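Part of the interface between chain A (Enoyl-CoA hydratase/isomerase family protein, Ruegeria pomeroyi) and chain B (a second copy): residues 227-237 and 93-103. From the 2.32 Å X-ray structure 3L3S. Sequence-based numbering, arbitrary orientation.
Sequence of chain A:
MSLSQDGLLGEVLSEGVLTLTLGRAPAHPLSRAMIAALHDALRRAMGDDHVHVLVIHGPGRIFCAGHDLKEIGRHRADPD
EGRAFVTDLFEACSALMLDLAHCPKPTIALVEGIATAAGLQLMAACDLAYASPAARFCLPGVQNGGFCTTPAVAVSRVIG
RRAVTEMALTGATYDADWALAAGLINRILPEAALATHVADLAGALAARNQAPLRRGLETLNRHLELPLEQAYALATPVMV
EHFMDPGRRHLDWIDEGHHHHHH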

# COMPACT_ATOMS: atom_id res chain seq x y z
N PRO A 227 13.10 -6.79 1.52
CA PRO A 227 13.52 -5.38 1.51
C PRO A 227 14.12 -5.07 0.12
O PRO A 227 14.47 -6.02 -0.60
N LEU A 228 14.23 -3.79 -0.26
CA LEU A 228 14.75 -3.39 -1.59
C LEU A 228 16.01 -4.07 -2.11
O LEU A 228 15.98 -4.66 -3.19
N GLU A 229 17.09 -4.00 -1.33
CA GLU A 229 18.38 -4.59 -1.68
C GLU A 229 18.33 -6.10 -1.92
O GLU A 229 18.90 -6.59 -2.90
N GLN A 230 17.58 -6.81 -1.08
CA GLN A 230 17.43 -8.26 -1.21
C GLN A 230 16.55 -8.63 -2.40
O GLN A 230 16.77 -9.66 -3.05
N ALA A 231 15.59 -7.77 -2.71
CA ALA A 231 14.68 -7.97 -3.85
C ALA A 231 15.44 -7.82 -5.16
O ALA A 231 15.21 -8.57 -6.11
N TYR A 232 16.41 -6.89 -5.16
CA TYR A 232 17.25 -6.65 -6.32
C TYR A 232 18.27 -7.76 -6.50
O TYR A 232 18.71 -8.02 -7.61
N ALA A 233 18.59 -8.47 -5.42
CA ALA A 233 19.54 -9.59 -5.47
C ALA A 233 18.89 -10.86 -6.07
O ALA A 233 19.56 -11.67 -6.70
N LEU A 234 17.59 -11.01 -5.84
CA LEU A 234 16.83 -12.15 -6.35
C LEU A 234 16.35 -11.91 -7.79
O LEU A 234 16.40 -12.82 -8.62
N ALA A 235 15.96 -10.67 -8.08
CA ALA A 235 15.44 -10.28 -9.39
C ALA A 235 16.44 -10.13 -10.54
O ALA A 235 16.10 -10.46 -11.67
N THR A 236 17.65 -9.66 -10.25
CA THR A 236 18.68 -9.48 -11.29
C THR A 236 19.07 -10.78 -12.04
O THR A 236 19.04 -10.76 -13.28
N PRO A 237 19.39 -11.91 -11.35
CA PRO A 237 19.73 -13.10 -12.15
C PRO A 237 18.54 -13.66 -12.95
O PRO A 237 18.73 -14.30 -13.99
N CYS B 93 22.69 -1.78 -13.50
CA CYS B 93 21.42 -1.07 -13.55
C CYS B 93 20.75 -1.13 -12.18
O CYS B 93 20.24 -0.13 -11.71
N SER B 94 20.81 -2.31 -11.54
CA SER B 94 20.24 -2.53 -10.21
C SER B 94 21.00 -1.74 -9.16
O SER B 94 20.38 -1.19 -8.23
N ALA B 95 22.31 -1.62 -9.33
CA ALA B 95 23.16 -0.87 -8.40
C ALA B 95 22.86 0.63 -8.44
O ALA B 95 22.93 1.31 -7.41
N LEU B 96 22.48 1.12 -9.62
CA LEU B 96 22.12 2.53 -9.83
C LEU B 96 20.77 2.81 -9.18
O LEU B 96 20.64 3.73 -8.35
N MSE B 97 19.80 1.97 -9.51
CA MSE B 97 18.43 2.09 -9.02
C MSE B 97 18.30 1.98 -7.51
O MSE B 97 17.46 2.64 -6.91
N LEU B 98 19.20 1.20 -6.90
CA LEU B 98 19.25 1.00 -5.46
C LEU B 98 19.74 2.30 -4.82
O LEU B 98 19.02 2.90 -4.02
N ASP B 99 20.91 2.74 -5.26
CA ASP B 99 21.57 3.98 -4.82
C ASP B 99 20.69 5.23 -4.97
O ASP B 99 20.77 6.15 -4.16
N LEU B 100 19.88 5.25 -6.03
CA LEU B 100 18.97 6.35 -6.35
C LEU B 100 17.73 6.39 -5.45
O LEU B 100 17.27 7.47 -5.06
N ALA B 101 17.21 5.21 -5.10
CA ALA B 101 16.05 5.13 -4.23
C ALA B 101 16.45 5.34 -2.78
O ALA B 101 15.68 5.94 -2.02
N HIS B 102 17.66 4.91 -2.42
CA HIS B 102 18.20 5.07 -1.06
C HIS B 102 19.04 6.36 -0.90
O HIS B 102 19.72 6.54 0.12
N CYS B 103 18.97 7.25 -1.89
CA CYS B 103 19.69 8.52 -1.88
C CYS B 103 19.09 9.48 -0.85
O CYS B 103 17.91 9.80 -0.94

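The two segments pack as nearly antiparallel helices: the axes of 228-237 in chain A and 93-101 in chain B run at 163° to one another and approach to 10.5 Å. The nearest CA pairs, Y232(A) CA with S94(B) CA at 6.4 Å and E229(A) CA with L98(B) CA at 6.8 Å, set the register, so that moving forward along chain A means moving backward along chain B. Together the stretches bury 397 Å² between them.

P227(A) occupies the N-cap position and makes no contact across the interface; its carbonyl O accepts the first helical hydrogen bond, with A231(A) N lying 3.0 Å from P227(A) O. Contact begins with L228(A), whose CA-to-CB bond points toward chain B. Its chi1 of -116° lies between wells, while chi2 is t at -156°. From this conformation L228(A) CD1 reaches the C-terminal end of the partner helix, lying 3.8 Å from A101(B) CB and 3.8 Å from H102(B) CE1, with L98(B) CD2 somewhat farther from the same CD1 at 4.4 Å. H102(B), the first residue to leave helical phi/psi, has chi1 m at -76° and turns its ring back to this leucine, which meets it obliquely.

E229(A) leaves its helix sideways with chi1 and chi2 both t. The contact it makes is through the aliphatic part of the chain, E229(A) CG to L98(B) CD1 at 4.0 Å, and its carboxylate finds no polar partner in the facing stretch. The next two residues, Q230(A) and A231(A), stay clear of chain B, as expected for positions turned off the contacting side of a helix.

One turn on from L228(A), Y232(A) points toward chain B and gives up 78 Å² to it, the largest area of any residue here. Its chi1 of -93° is off-well and chi2 is -50°. The ring has S94(B) O over one face. L98(B) approaches obliquely, with L98(B) CG 3.8 Å from Y232(A) CD2; that leucine starts sideways, but chi1 at -124° (off) and chi2 at -178° (t) bring its end nearer. M97(B), a selenomethionine, also approaches obliquely: M97(B) CB is 3.9 Å from Y232(A) CZ and 3.3 Å from Y232(A) OH. With chi1 and chi2 both m and chi3 t, the rest of that side chain leads away, so the contact is made near its base. The tyrosine OH is hydrogen-bonded elsewhere in the structure.

A233(A), L234(A) and A235(A) make no contact with chain B. T236(A), a further turn along, points toward it with chi1 m at -53°. This rotamer lets T236(A) OG1 donate back to its own helix, to Y232(A) O at 2.7 Å, and also places T236(A) OG1 2.8 Å from S94(B) OG, a hydrogen bond between the two hydroxyls. S94(B), with chi1 m at -71°, additionally sets S94(B) OG 3.5 Å from Y232(A) CD1, so one serine oxygen touches both the threonine hydroxyl and the tyrosine ring. P237(A) adds nothing across the interface; its N has no bond to the preceding turn, where the helix kinks.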

# COMPACT_ATOMS: atom_id res chain seq x y z
CB PRO A 227 14.57 -5.31 2.64
CG PRO A 227 15.03 -6.71 2.83
CD PRO A 227 13.76 -7.51 2.63
CB LEU A 228 14.93 -1.87 -1.71
CG LEU A 228 14.08 -1.05 -2.71
CD1 LEU A 228 14.82 0.23 -3.06
CD2 LEU A 228 13.78 -1.81 -4.00
CB GLU A 229 19.40 -4.25 -0.60
CG GLU A 229 20.82 -4.71 -0.90
CD GLU A 229 21.74 -4.49 0.27
OE1 GLU A 229 22.11 -5.48 0.93
OE2 GLU A 229 22.08 -3.31 0.52
CB GLN A 230 16.88 -8.87 0.08
CG GLN A 230 17.91 -9.00 1.22
CD GLN A 230 18.90 -10.17 1.03
OE1 GLN A 230 19.96 -10.20 1.66
NE2 GLN A 230 18.52 -11.15 0.21
CB ALA A 231 13.52 -6.99 -3.78
CB TYR A 232 17.94 -5.28 -6.25
CG TYR A 232 17.18 -4.16 -6.95
CD1 TYR A 232 16.71 -4.31 -8.28
CD2 TYR A 232 16.94 -2.94 -6.30
CE1 TYR A 232 16.01 -3.27 -8.95
CE2 TYR A 232 16.25 -1.88 -6.95
CZ TYR A 232 15.79 -2.06 -8.27
OH TYR A 232 15.11 -1.04 -8.88
CB ALA A 233 20.08 -9.88 -4.10
CB LEU A 234 15.62 -12.41 -5.44
CG LEU A 234 14.59 -13.49 -5.77
CD1 LEU A 234 15.17 -14.89 -5.71
CD2 LEU A 234 13.47 -13.36 -4.79
CB ALA A 235 14.59 -9.03 -9.26
CB THR A 236 19.91 -8.69 -10.76
OG1 THR A 236 19.47 -7.46 -10.18
CG2 THR A 236 20.84 -8.36 -11.89
CB PRO A 237 20.24 -14.10 -11.10
CG PRO A 237 19.55 -13.70 -9.86
CD PRO A 237 19.66 -12.20 -9.92
CB CYS B 93 20.48 -1.65 -14.61
SG CYS B 93 18.89 -0.81 -14.66
CB SER B 94 20.26 -4.01 -9.85
OG SER B 94 19.31 -4.73 -10.61
CB ALA B 95 24.64 -1.12 -8.69
CB LEU B 96 22.07 2.86 -11.33
CG LEU B 96 21.29 4.09 -11.83
CD1 LEU B 96 22.02 5.38 -11.50
CD2 LEU B 96 21.06 3.97 -13.32
CB MSE B 97 17.52 1.08 -9.71
CG MSE B 97 17.51 1.19 -11.22
SE MSE B 97 16.82 2.87 -11.84
CE MSE B 97 17.14 2.65 -13.75
CB LEU B 98 20.22 -0.14 -5.10
CG LEU B 98 19.75 -1.34 -4.27
CD1 LEU B 98 20.94 -2.29 -4.03
CD2 LEU B 98 19.12 -0.90 -2.95
CB ASP B 99 22.85 4.22 -5.64
CG ASP B 99 24.08 3.59 -5.02
OD1 ASP B 99 23.98 2.74 -4.11
OD2 ASP B 99 25.18 3.96 -5.48
CB LEU B 100 18.57 6.29 -7.84
CG LEU B 100 17.63 7.35 -8.41
CD1 LEU B 100 18.28 8.73 -8.31
CD2 LEU B 100 17.24 7.02 -9.83
CB ALA B 101 15.34 3.80 -4.40
CB HIS B 102 19.07 3.86 -0.66
CG HIS B 102 18.30 2.62 -0.29
ND1 HIS B 102 16.92 2.58 -0.21
CD2 HIS B 102 18.72 1.37 0.00
CE1 HIS B 102 16.53 1.36 0.12
NE2 HIS B 102 17.61 0.61 0.25
CB CYS B 103 19.67 9.15 -3.28
SG CYS B 103 20.50 10.75 -3.44